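Local coordinates for uncharacterized protein (Aeromonas hydrophila J-1, PDB 6R1J), which is a component of the tripartite alpha-pore-forming toxin AHL, here in soluble form, at residues Ser9-Gln21 with Gln34-Val48. The protein carries 3 engineered substitutions. Residues are numbered along the deposited sequence; the frame is centred on the assembly and turned at random.
Sequences SIANMQQAEATIQ and QQNVGEVVAALLPQV. With NA (sodium ion), chain D.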
ATOM      1  N   SER A   9     -18.183  13.429  -5.828  1.00 32.86           N
ATOM      2  CA  SER A   9     -17.822  13.086  -4.435  1.00 38.45           C
ATOM      3  C   SER A   9     -18.984  12.291  -3.853  1.00 37.17           C
ATOM      4  O   SER A   9     -18.761  11.225  -3.266  1.00 35.27           O
ATOM      5  CB  SER A   9     -17.560  14.325  -3.622  1.00 37.74           C
ATOM      6  OG  SER A   9     -16.395  14.983  -4.057  1.00 43.64           O
ATOM      7  N   ILE A  10     -20.199  12.797  -4.064  1.00 35.36           N
ATOM      8  CA  ILE A  10     -21.427  12.121  -3.591  1.00 34.87           C
ATOM      9  C   ILE A  10     -21.511  10.723  -4.187  1.00 37.18           C
ATOM     10  O   ILE A  10     -21.670   9.777  -3.407  1.00 33.86           O
ATOM     11  CB  ILE A  10     -22.660  12.991  -3.849  1.00 36.48           C
ATOM     12  CG1 ILE A  10     -22.669  14.185  -2.904  1.00 36.88           C
ATOM     13  CG2 ILE A  10     -23.911  12.160  -3.723  1.00 37.14           C
ATOM     14  CD1 ILE A  10     -23.702  15.238  -3.242  1.00 38.03           C
ATOM     15  N   ALA A  11     -21.353  10.576  -5.503  1.00 38.27           N
ATOM     16  CA  ALA A  11     -21.488   9.281  -6.192  1.00 38.92           C
ATOM     17  C   ALA A  11     -20.436   8.300  -5.662  1.00 38.47           C
ATOM     18  O   ALA A  11     -20.787   7.135  -5.371  1.00 36.60           O
ATOM     19  CB  ALA A  11     -21.379   9.481  -7.685  1.00 39.16           C
ATOM     20  N   ASN A  12     -19.201   8.763  -5.524  1.00 35.02           N
ATOM     21  CA  ASN A  12     -18.058   7.949  -5.055  1.00 33.93           C
ATOM     22  C   ASN A  12     -18.304   7.519  -3.603  1.00 35.12           C
ATOM     23  O   ASN A  12     -18.020   6.361  -3.287  1.00 37.49           O
ATOM     24  CB  ASN A  12     -16.740   8.699  -5.234  1.00 32.53           C
ATOM     25  CG  ASN A  12     -16.405   8.912  -6.699  1.00 37.17           C
ATOM     26  OD1 ASN A  12     -16.824   8.116  -7.522  1.00 36.48           O
ATOM     27  ND2 ASN A  12     -15.682   9.974  -7.016  1.00 31.60           N
ATOM     28  N   MET A  13     -18.769   8.427  -2.766  1.00 35.06           N
ATOM     29  CA  MET A  13     -19.110   8.130  -1.353  1.00 36.78           C
ATOM     30  C   MET A  13     -20.220   7.074  -1.301  1.00 39.25           C
ATOM     31  O   MET A  13     -20.079   6.154  -0.502  1.00 36.34           O
ATOM     32  CB  MET A  13     -19.535   9.387  -0.620  1.00 37.00           C
ATOM     33  CG  MET A  13     -18.361  10.276  -0.287  1.00 38.54           C
ATOM     34  SD  MET A  13     -18.859  11.894   0.343  1.00 39.17           S
ATOM     35  CE  MET A  13     -19.234  11.489   2.040  1.00 40.56           C
ATOM     36  N   GLN A  14     -21.223   7.143  -2.179  1.00 38.79           N
ATOM     37  CA  GLN A  14     -22.328   6.135  -2.233  1.00 38.13           C
ATOM     38  C   GLN A  14     -21.766   4.747  -2.571  1.00 38.33           C
ATOM     39  O   GLN A  14     -22.140   3.747  -1.904  1.00 35.57           O
ATOM     40  CB  GLN A  14     -23.452   6.607  -3.172  1.00 39.16           C
ATOM     41  CG  GLN A  14     -24.242   7.783  -2.608  1.00 40.80           C
ATOM     42  CD  GLN A  14     -25.019   8.554  -3.653  1.00 46.34           C
ATOM     43  OE1 GLN A  14     -24.694   8.498  -4.822  1.00 39.27           O
ATOM     44  NE2 GLN A  14     -25.997   9.340  -3.224  1.00 43.63           N
ATOM     45  N   GLN A  15     -20.844   4.657  -3.519  1.00 38.29           N
ATOM     46  CA  GLN A  15     -20.193   3.372  -3.852  1.00 41.44           C
ATOM     47  C   GLN A  15     -19.351   2.894  -2.668  1.00 38.98           C
ATOM     48  O   GLN A  15     -19.416   1.705  -2.341  1.00 43.57           O
ATOM     49  CB  GLN A  15     -19.262   3.523  -5.047  1.00 44.83           C
ATOM     50  CG  GLN A  15     -18.333   2.332  -5.257  1.00 53.06           C
ATOM     51  CD  GLN A  15     -19.049   1.055  -5.658  1.00 59.98           C
ATOM     52  OE1 GLN A  15     -19.017   0.677  -6.838  1.00 51.53           O
ATOM     53  NE2 GLN A  15     -19.697   0.384  -4.699  1.00 49.78           N
ATOM     54  N   ALA A  16     -18.540   3.755  -2.064  1.00 37.24           N
ATOM     55  CA  ALA A  16     -17.641   3.285  -0.986  1.00 39.92           C
ATOM     56  C   ALA A  16     -18.517   2.726   0.151  1.00 39.57           C
ATOM     57  O   ALA A  16     -18.164   1.661   0.703  1.00 38.79           O
ATOM     58  CB  ALA A  16     -16.728   4.374  -0.503  1.00 32.82           C
ATOM     59  N   GLU A  17     -19.614   3.417   0.442  1.00 37.83           N
ATOM     60  CA  GLU A  17     -20.561   3.069   1.525  1.00 37.23           C
ATOM     61  C   GLU A  17     -21.115   1.661   1.282  1.00 38.55           C
ATOM     62  O   GLU A  17     -21.144   0.901   2.249  1.00 38.28           O
ATOM     63  CB  GLU A  17     -21.655   4.124   1.652  1.00 38.59           C
ATOM     64  CG  GLU A  17     -22.521   3.973   2.908  1.00 39.72           C
ATOM     65  CD  GLU A  17     -23.756   3.108   2.771  1.00 45.96           C
ATOM     66  OE1 GLU A  17     -24.088   2.742   1.612  1.00 42.72           O
ATOM     67  OE2 GLU A  17     -24.383   2.777   3.836  1.00 42.42           O
ATOM     68  N   ALA A  18     -21.537   1.314   0.068  1.00 36.47           N
ATOM     69  CA  ALA A  18     -22.082  -0.029  -0.222  1.00 37.01           C
ATOM     70  C   ALA A  18     -20.994  -1.077   0.053  1.00 39.79           C
ATOM     71  O   ALA A  18     -21.257  -2.126   0.641  1.00 34.13           O
ATOM     72  CB  ALA A  18     -22.520  -0.105  -1.658  1.00 41.14           C
ATOM     73  N   THR A  19     -19.766  -0.796  -0.373  1.00 37.32           N
ATOM     74  CA  THR A  19     -18.642  -1.716  -0.147  1.00 40.94           C
ATOM     75  C   THR A  19     -18.345  -1.806   1.363  1.00 33.76           C
ATOM     76  O   THR A  19     -18.097  -2.939   1.844  1.00 35.88           O
ATOM     77  CB  THR A  19     -17.449  -1.313  -1.011  1.00 39.93           C
ATOM     78  OG1 THR A  19     -17.921  -1.368  -2.355  1.00 40.50           O
ATOM     79  CG2 THR A  19     -16.298  -2.273  -0.860  1.00 39.20           C
ATOM     80  N   ILE A  20     -18.373  -0.682   2.066  1.00 32.86           N
ATOM     81  CA  ILE A  20     -18.119  -0.656   3.530  1.00 37.06           C
ATOM     82  C   ILE A  20     -19.170  -1.510   4.246  1.00 35.98           C
ATOM     83  O   ILE A  20     -18.786  -2.237   5.176  1.00 32.59           O
ATOM     84  CB  ILE A  20     -18.066   0.782   4.041  1.00 33.49           C
ATOM     85  CG1 ILE A  20     -16.775   1.470   3.577  1.00 33.29           C
ATOM     86  CG2 ILE A  20     -18.199   0.794   5.551  1.00 35.81           C
ATOM     87  CD1 ILE A  20     -16.722   2.942   3.838  1.00 35.65           C
ATOM     88  N   GLN A  21     -20.418  -1.517   3.780  1.00 36.05           N
ATOM     89  CA  GLN A  21     -21.474  -2.297   4.481  1.00 38.05           C
ATOM     90  C   GLN A  21     -21.294  -3.805   4.244  1.00 41.85           C
ATOM     91  O   GLN A  21     -21.840  -4.549   5.043  1.00 40.47           O
ATOM     92  CB  GLN A  21     -22.880  -1.872   4.070  1.00 35.24           C
ATOM     93  CG  GLN A  21     -23.176  -0.412   4.360  1.00 38.09           C
ATOM     94  CD  GLN A  21     -23.054   0.013   5.802  1.00 39.44           C
ATOM     95  OE1 GLN A  21     -22.887  -0.804   6.712  1.00 38.78           O
ATOM     96  NE2 GLN A  21     -23.087   1.322   6.023  1.00 35.63           N
ATOM     97  N   GLN A  34     -19.329   1.982   9.843  1.00 33.02           N
ATOM     98  CA  GLN A  34     -20.456   1.422   9.038  1.00 32.72           C
ATOM     99  C   GLN A  34     -21.725   2.210   9.370  1.00 34.47           C
ATOM    100  O   GLN A  34     -22.492   2.588   8.433  1.00 36.46           O
ATOM    101  CB  GLN A  34     -20.676  -0.071   9.305  1.00 32.72           C
ATOM    102  CG  GLN A  34     -19.607  -0.978   8.685  1.00 37.86           C
ATOM    103  CD  GLN A  34     -19.886  -2.452   8.862  1.00 38.46           C
ATOM    104  OE1 GLN A  34     -20.340  -2.859   9.921  1.00 40.63           O
ATOM    105  NE2 GLN A  34     -19.634  -3.270   7.840  1.00 35.71           N
ATOM    106  N   GLN A  35     -21.956   2.478  10.647  1.00 35.66           N
ATOM    107  CA  GLN A  35     -23.187   3.199  11.061  1.00 36.31           C
ATOM    108  C   GLN A  35     -23.087   4.657  10.589  1.00 37.81           C
ATOM    109  O   GLN A  35     -24.074   5.188  10.132  1.00 33.23           O
ATOM    110  CB  GLN A  35     -23.368   3.098  12.571  1.00 38.91           C
ATOM    111  CG  GLN A  35     -23.737   1.680  12.991  1.00 49.33           C
ATOM    112  CD  GLN A  35     -25.132   1.347  12.526  1.00 57.82           C
ATOM    113  OE1 GLN A  35     -26.070   2.122  12.747  1.00 64.62           O
ATOM    114  NE2 GLN A  35     -25.249   0.212  11.858  1.00 52.65           N
ATOM    115  N   ASN A  36     -21.953   5.299  10.833  1.00 33.72           N
ATOM    116  CA  ASN A  36     -21.672   6.699  10.438  1.00 37.40           C
ATOM    117  C   ASN A  36     -21.896   6.859   8.926  1.00 37.76           C
ATOM    118  O   ASN A  36     -22.678   7.722   8.548  1.00 38.99           O
ATOM    119  CB  ASN A  36     -20.246   7.062  10.852  1.00 34.27           C
ATOM    120  CG  ASN A  36     -19.872   8.502  10.613  1.00 33.06           C
ATOM    121  OD1 ASN A  36     -20.621   9.239   9.977  1.00 35.86           O
ATOM    122  ND2 ASN A  36     -18.756   8.918  11.199  1.00 32.97           N
ATOM    123  N   VAL A  37     -21.237   6.057   8.089  1.00 36.44           N
ATOM    124  CA  VAL A  37     -21.345   6.235   6.612  1.00 34.69           C
ATOM    125  C   VAL A  37     -22.781   5.957   6.173  1.00 38.16           C
ATOM    126  O   VAL A  37     -23.242   6.594   5.214  1.00 36.54           O
ATOM    127  CB  VAL A  37     -20.336   5.405   5.811  1.00 32.11           C
ATOM    128  CG1 VAL A  37     -18.930   5.837   6.173  1.00 30.84           C
ATOM    129  CG2 VAL A  37     -20.512   3.914   5.903  1.00 32.10           C
ATOM    130  N   GLY A  38     -23.451   4.992   6.786  1.00 34.54           N
ATOM    131  CA  GLY A  38     -24.871   4.759   6.486  1.00 33.72           C
ATOM    132  C   GLY A  38     -25.689   6.023   6.685  1.00 36.59           C
ATOM    133  O   GLY A  38     -26.513   6.333   5.792  1.00 39.97           O
ATOM    134  N   GLU A  39     -25.482   6.712   7.810  1.00 37.11           N
ATOM    135  CA  GLU A  39     -26.189   7.971   8.168  1.00 40.35           C
ATOM    136  C   GLU A  39     -25.762   9.094   7.211  1.00 39.28           C
ATOM    137  O   GLU A  39     -26.571   9.964   6.932  1.00 39.10           O
ATOM    138  CB  GLU A  39     -25.868   8.417   9.594  1.00 45.75           C
ATOM    139  CG  GLU A  39     -26.398   7.503  10.687  1.00 48.64           C
ATOM    140  CD  GLU A  39     -25.706   7.684  12.038  1.00 53.25           C
ATOM    141  OE1 GLU A  39     -24.719   8.476  12.136  1.00 49.95           O
ATOM    142  OE2 GLU A  39     -26.140   7.024  13.014  1.00 64.09           O
ATOM    143  N   VAL A  40     -24.501   9.134   6.791  1.00 37.71           N
ATOM    144  CA  VAL A  40     -24.018  10.183   5.843  1.00 37.23           C
ATOM    145  C   VAL A  40     -24.761  10.013   4.520  1.00 33.93           C
ATOM    146  O   VAL A  40     -25.234  11.011   3.998  1.00 36.75           O
ATOM    147  CB  VAL A  40     -22.493  10.124   5.647  1.00 32.99           C
ATOM    148  CG1 VAL A  40     -22.029  10.984   4.500  1.00 36.84           C
ATOM    149  CG2 VAL A  40     -21.797  10.579   6.901  1.00 37.14           C
ATOM    150  N   VAL A  41     -24.856   8.792   4.018  1.00 34.50           N
ATOM    151  CA  VAL A  41     -25.487   8.500   2.705  1.00 39.15           C
ATOM    152  C   VAL A  41     -27.000   8.739   2.803  1.00 42.03           C
ATOM    153  O   VAL A  41     -27.545   9.377   1.870  1.00 40.94           O
ATOM    154  CB  VAL A  41     -25.128   7.090   2.220  1.00 43.15           C
ATOM    155  CG1 VAL A  41     -26.016   6.646   1.071  1.00 44.12           C
ATOM    156  CG2 VAL A  41     -23.649   7.034   1.854  1.00 43.18           C
ATOM    157  N   ALA A  42     -27.633   8.326   3.909  1.00 44.35           N
ATOM    158  CA  ALA A  42     -29.097   8.446   4.124  1.00 44.57           C
ATOM    159  C   ALA A  42     -29.525   9.900   4.368  1.00 44.14           C
ATOM    160  O   ALA A  42     -30.475  10.329   3.747  1.00 43.84           O
ATOM    161  CB  ALA A  42     -29.539   7.600   5.297  1.00 44.63           C
ATOM    162  N   ALA A  43     -28.880  10.612   5.286  1.00 39.14           N
ATOM    163  CA  ALA A  43     -29.347  11.916   5.794  1.00 41.31           C
ATOM    164  C   ALA A  43     -28.495  13.097   5.283  1.00 43.98           C
ATOM    165  O   ALA A  43     -29.087  14.063   4.800  1.00 40.04           O
ATOM    166  CB  ALA A  43     -29.370  11.848   7.301  1.00 41.13           C
ATOM    167  N   LEU A  44     -27.158  13.020   5.287  1.00 39.17           N
ATOM    168  CA  LEU A  44     -26.339  14.233   5.027  1.00 35.03           C
ATOM    169  C   LEU A  44     -26.189  14.476   3.508  1.00 34.63           C
ATOM    170  O   LEU A  44     -26.352  15.652   3.115  1.00 37.69           O
ATOM    171  CB  LEU A  44     -24.995  14.123   5.752  1.00 38.06           C
ATOM    172  CG  LEU A  44     -23.967  15.221   5.444  1.00 37.78           C
ATOM    173  CD1 LEU A  44     -24.422  16.576   5.942  1.00 37.08           C
ATOM    174  CD2 LEU A  44     -22.604  14.866   6.043  1.00 40.86           C
ATOM    175  N   LEU A  45     -26.002  13.457   2.670  1.00 35.30           N
ATOM    176  CA  LEU A  45     -25.773  13.729   1.223  1.00 37.93           C
ATOM    177  C   LEU A  45     -27.027  14.353   0.601  1.00 42.19           C
ATOM    178  O   LEU A  45     -26.880  15.254  -0.209  1.00 41.07           O
ATOM    179  CB  LEU A  45     -25.238  12.503   0.500  1.00 37.60           C
ATOM    180  CG  LEU A  45     -23.889  11.999   1.018  1.00 37.36           C
ATOM    181  CD1 LEU A  45     -23.379  10.877   0.155  1.00 41.03           C
ATOM    182  CD2 LEU A  45     -22.858  13.114   1.133  1.00 37.12           C
ATOM    183  N   PRO A  46     -28.275  13.963   0.949  1.00 42.97           N
ATOM    184  CA  PRO A  46     -29.459  14.719   0.510  1.00 38.18           C
ATOM    185  C   PRO A  46     -29.443  16.193   0.957  1.00 36.41           C
ATOM    186  O   PRO A  46     -29.812  17.045   0.171  1.00 37.35           O
ATOM    187  CB  PRO A  46     -30.632  13.911   1.104  1.00 41.06           C
ATOM    188  CG  PRO A  46     -30.078  12.498   1.157  1.00 41.46           C
ATOM    189  CD  PRO A  46     -28.650  12.712   1.628  1.00 41.10           C
ATOM    190  N   GLN A  47     -28.998  16.505   2.181  1.00 35.99           N
ATOM    191  CA  GLN A  47     -28.892  17.894   2.672  1.00 35.27           C
ATOM    192  C   GLN A  47     -27.816  18.629   1.867  1.00 37.63           C
ATOM    193  O   GLN A  47     -27.999  19.847   1.600  1.00 36.15           O
ATOM    194  CB  GLN A  47     -28.585  17.999   4.169  1.00 42.08           C
ATOM    195  CG  GLN A  47     -29.699  17.483   5.074  1.00 47.34           C
ATOM    196  CD  GLN A  47     -29.237  17.376   6.512  1.00 54.36           C
ATOM    197  OE1 GLN A  47     -28.070  17.132   6.802  1.00 47.77           O
ATOM    198  NE2 GLN A  47     -30.163  17.525   7.440  1.00 59.33           N
ATOM    199  N   VAL A  48     -26.743  17.952   1.472  1.00 36.29           N
ATOM    200  CA  VAL A  48     -25.719  18.591   0.595  1.00 34.02           C
ATOM    201  C   VAL A  48     -26.366  18.878  -0.769  1.00 36.25           C
ATOM    202  O   VAL A  48     -26.092  19.954  -1.329  1.00 36.92           O
ATOM    203  CB  VAL A  48     -24.428  17.767   0.442  1.00 36.09           C
ATOM    204  CG1 VAL A  48     -23.505  18.391  -0.588  1.00 35.36           C
ATOM    205  CG2 VAL A  48     -23.718  17.583   1.779  1.00 36.55           C
TER
HETATM  206 NA    NA D 302     -26.645   1.936   3.782  1.00 62.26          NA
HETATM  207  O   HOH W   1     -27.306   9.559  -0.535  1.00 42.32           O
HETATM  208  O   HOH W   2     -25.873   0.700   1.213  1.00 54.87           O
HETATM  209  O   HOH W   3     -27.796   4.560   4.516  1.00 47.41           O
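The carbonyl O of Gln-34 takes two donors from opposite faces of its plane: Gly-38 N, the ordinary helical bond, and Gln-21 NE2, which crosses from segment 9-21 at 2.8 Å. The two segments form an antiparallel helical hairpin, helix 5-21 folding back on the start of helix 28-70 in a long all-helical bundle, the axes 9.7 Å apart at closest. Glutamine suits position 21 because one NH2 serves two acceptors: its second N-H goes to Glu-17 OE2 at 2.9 Å, meeting it from above the carboxylate plane. A bend at chi2 (-59°) folds the Gln-21 amide back for both bonds. Gln-34 has an extended chain, and its NE2 gives a nearly straight bond of 3.0 Å to Ile-20 O. That NE2 also bonds to Phe-23 O, so one amide joins Ile-20 O and Phe-23 O, bridging the turn of the hairpin.

Glu-17 uses both its aliphatic part and its charge. Its CG lies against Val-41 CG2 at 3.4 Å, while OE2 binds a sodium ion at 2.4 Å and lies beside Gly-38 CA. The ion and the Gln-21 N-H probably favour the charged carboxylate here. Two waters lie at a long 3.0 Å from the ion; one donates to Glu-17 OE1, the other to Gly-38 O.

Farther along, the packing is mostly apolar. Flexible Met-13, bent at chi3 (80°), also touches Phe-207 and Phe-211 of helix 163-236, and swings CE against Val-40 CG1 at 3.8 Å. Branched Leu-45 divides its methyls, CD2 beside Met-13 CE and CD1 against Ile-10 CG2, while Ile-10 CD1 reaches on to Val-48 CG1.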